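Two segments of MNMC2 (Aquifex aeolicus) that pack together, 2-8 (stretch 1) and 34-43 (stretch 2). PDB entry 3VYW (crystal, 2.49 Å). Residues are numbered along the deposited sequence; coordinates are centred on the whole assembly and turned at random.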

# COMPACT_ATOMS: atom_id res chain seq x y z
N LYS A 2 18.43 -9.40 19.54
CA LYS A 2 19.04 -8.71 18.44
C LYS A 2 18.45 -9.14 17.13
O LYS A 2 18.28 -10.30 16.88
CB LYS A 2 20.54 -8.93 18.42
CG LYS A 2 21.28 -7.91 17.61
CD LYS A 2 22.58 -8.49 17.12
CE LYS A 2 23.74 -7.61 17.53
NZ LYS A 2 24.04 -6.63 16.47
N ARG A 3 18.16 -8.16 16.29
CA ARG A 3 17.44 -8.36 15.08
C ARG A 3 18.21 -9.30 14.21
O ARG A 3 17.67 -10.22 13.71
CB ARG A 3 17.28 -7.01 14.39
CG ARG A 3 16.73 -7.07 12.99
CD ARG A 3 16.62 -5.71 12.37
NE ARG A 3 16.25 -5.79 10.97
CZ ARG A 3 17.11 -5.89 10.00
NH1 ARG A 3 18.37 -5.92 10.27
NH2 ARG A 3 16.71 -5.96 8.76
N GLU A 4 19.50 -9.09 14.10
CA GLU A 4 20.33 -9.86 13.22
C GLU A 4 20.28 -11.30 13.61
O GLU A 4 20.18 -12.17 12.80
CB GLU A 4 21.74 -9.38 13.42
CG GLU A 4 22.71 -9.55 12.29
CD GLU A 4 23.97 -8.72 12.49
OE1 GLU A 4 24.12 -7.66 11.84
OE2 GLU A 4 24.82 -9.12 13.32
N GLU A 5 20.41 -11.54 14.89
CA GLU A 5 20.38 -12.86 15.44
C GLU A 5 19.04 -13.50 15.24
O GLU A 5 18.96 -14.62 14.88
CB GLU A 5 20.66 -12.75 16.92
CG GLU A 5 21.50 -13.85 17.53
CD GLU A 5 21.21 -14.04 19.00
OE1 GLU A 5 20.70 -13.09 19.63
OE2 GLU A 5 21.46 -15.15 19.52
N TYR A 6 17.98 -12.79 15.52
CA TYR A 6 16.68 -13.36 15.33
C TYR A 6 16.41 -13.71 13.89
O TYR A 6 15.86 -14.74 13.61
CB TYR A 6 15.64 -12.39 15.82
CG TYR A 6 14.22 -12.79 15.56
CD1 TYR A 6 13.49 -13.36 16.53
CD2 TYR A 6 13.63 -12.57 14.35
CE1 TYR A 6 12.20 -13.73 16.32
CE2 TYR A 6 12.35 -12.94 14.13
CZ TYR A 6 11.64 -13.51 15.13
OH TYR A 6 10.36 -13.90 14.96
N LEU A 7 16.76 -12.82 13.00
CA LEU A 7 16.49 -12.97 11.59
C LEU A 7 17.21 -14.12 10.94
O LEU A 7 16.68 -14.76 10.08
CB LEU A 7 16.76 -11.68 10.85
CG LEU A 7 15.80 -10.55 11.06
CD1 LEU A 7 16.23 -9.39 10.24
CD2 LEU A 7 14.41 -10.95 10.72
N LYS A 8 18.45 -14.31 11.32
CA LYS A 8 19.24 -15.40 10.82
C LYS A 8 18.74 -16.73 11.25
O LYS A 8 18.83 -17.67 10.53
CB LYS A 8 20.66 -15.25 11.22
CG LYS A 8 21.41 -16.52 11.07
CD LYS A 8 22.84 -16.24 10.78
CE LYS A 8 23.71 -17.34 11.28
NZ LYS A 8 25.10 -16.90 11.12
N PHE A 34 18.47 -10.57 3.20
CA PHE A 34 17.39 -10.68 4.14
C PHE A 34 17.64 -9.75 5.30
O PHE A 34 16.77 -9.10 5.75
CB PHE A 34 17.26 -12.12 4.61
CG PHE A 34 16.08 -12.40 5.47
CD1 PHE A 34 14.84 -11.98 5.11
CD2 PHE A 34 16.22 -13.12 6.62
CE1 PHE A 34 13.75 -12.26 5.88
CE2 PHE A 34 15.14 -13.41 7.40
CZ PHE A 34 13.90 -12.98 7.03
N LEU A 35 18.86 -9.71 5.77
CA LEU A 35 19.20 -8.82 6.83
C LEU A 35 19.05 -7.38 6.45
O LEU A 35 18.58 -6.59 7.21
CB LEU A 35 20.63 -9.07 7.24
CG LEU A 35 20.90 -10.37 7.92
CD1 LEU A 35 22.31 -10.45 8.38
CD2 LEU A 35 19.96 -10.56 9.07
N ARG A 36 19.50 -7.03 5.28
CA ARG A 36 19.28 -5.70 4.78
C ARG A 36 17.84 -5.25 4.46
O ARG A 36 17.51 -4.14 4.71
CB ARG A 36 20.29 -5.37 3.69
CG ARG A 36 19.71 -4.99 2.38
CD ARG A 36 20.66 -4.21 1.55
NE ARG A 36 21.69 -5.04 1.01
CZ ARG A 36 22.92 -4.64 0.84
NH1 ARG A 36 23.27 -3.43 1.16
NH2 ARG A 36 23.79 -5.46 0.36
N PHE A 37 17.01 -6.11 3.91
CA PHE A 37 15.67 -5.72 3.52
C PHE A 37 14.55 -5.92 4.49
O PHE A 37 13.53 -5.37 4.32
CB PHE A 37 15.27 -6.41 2.24
CG PHE A 37 16.07 -6.01 1.08
CD1 PHE A 37 16.41 -6.91 0.14
CD2 PHE A 37 16.48 -4.74 0.94
CE1 PHE A 37 17.17 -6.54 -0.93
CE2 PHE A 37 17.23 -4.36 -0.13
CZ PHE A 37 17.57 -5.26 -1.06
N ALA A 38 14.73 -6.75 5.49
CA ALA A 38 13.67 -7.06 6.42
C ALA A 38 13.40 -5.97 7.40
O ALA A 38 14.19 -5.12 7.60
CB ALA A 38 13.94 -8.36 7.13
N TYR A 39 12.25 -6.02 8.01
CA TYR A 39 11.89 -5.09 9.04
C TYR A 39 12.38 -5.47 10.43
O TYR A 39 13.22 -6.32 10.58
CB TYR A 39 10.40 -4.80 9.02
CG TYR A 39 9.54 -5.88 9.55
CD1 TYR A 39 8.21 -5.69 9.69
CD2 TYR A 39 10.05 -7.09 9.88
CE1 TYR A 39 7.41 -6.67 10.16
CE2 TYR A 39 9.26 -8.07 10.36
CZ TYR A 39 7.94 -7.85 10.49
OH TYR A 39 7.13 -8.82 10.97
N ASN A 40 11.91 -4.77 11.44
CA ASN A 40 12.33 -5.06 12.77
C ASN A 40 11.27 -5.72 13.62
O ASN A 40 10.60 -5.08 14.36
CB ASN A 40 12.77 -3.77 13.44
CG ASN A 40 13.25 -2.73 12.47
OD1 ASN A 40 14.23 -2.90 11.83
ND2 ASN A 40 12.58 -1.64 12.42
N PRO A 41 11.24 -7.04 13.60
CA PRO A 41 10.26 -7.87 14.29
C PRO A 41 10.28 -7.71 15.79
O PRO A 41 9.29 -7.90 16.43
CB PRO A 41 10.71 -9.28 13.94
CG PRO A 41 11.74 -9.12 12.90
CD PRO A 41 12.38 -7.83 13.17
N GLU A 42 11.43 -7.42 16.35
CA GLU A 42 11.55 -7.15 17.76
C GLU A 42 10.85 -5.88 18.24
O GLU A 42 10.34 -5.84 19.32
CB GLU A 42 13.01 -7.21 18.20
CG GLU A 42 13.90 -6.11 17.64
CD GLU A 42 14.13 -6.19 16.15
OE1 GLU A 42 14.63 -5.22 15.59
OE2 GLU A 42 13.84 -7.20 15.54
N GLU A 43 10.86 -4.84 17.43
CA GLU A 43 10.22 -3.57 17.76
C GLU A 43 8.72 -3.49 17.57
O GLU A 43 8.13 -4.29 16.91
CB GLU A 43 10.88 -2.47 16.98
CG GLU A 43 12.38 -2.51 17.01
CD GLU A 43 12.91 -2.21 18.38
OE1 GLU A 43 12.11 -1.88 19.26
OE2 GLU A 43 14.13 -2.29 18.59

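Arg 3 supplies every hydrogen bond between the two stretches. Its side chain is extended, with chi1, chi2 and chi3 all t, and this carries the guanidinium to the point where the helix of stretch 2 ends. Ala 38 is the first residue to leave helical geometry there. Leu 35 O, Ala 38 O and Tyr 39 O accept no backbone hydrogen bond within the stretch, and Arg 3 takes all three. Arg 3 NE donates to Tyr 39 O at 3.1 Å. Arg 3 NH2 donates twice, to Leu 35 O at 2.5 Å and to Ala 38 O at 2.9 Å. A weak bond from Arg 3 NH1 to Leu 35 O, 3.1 Å, completes the set. All three carbonyls lie near the guanidinium plane, where its N-H groups point. All the acceptors are backbone atoms. Asn 40 ND2 is satisfied elsewhere in the structure.

Leu 7 stands one helical turn after Arg 3, and Leu 7 N bonds to Arg 3 O at 2.8 Å. Leu 7 is buried, and its side chain makes most of the apolar contacts. Leu 7 CB meets Leu 35 CD2 at 3.8 Å, Leu 7 CD1 meets Ala 38 CB at 4.0 Å, and Leu 7 CD2 meets Pro 41 CG at 3.9 Å. A branched aliphatic side chain suits this multiple packing. Tyr 6 CE2 adds a contact with Pro 41 CB at 4.0 Å. Together the stretches bury 545 Å².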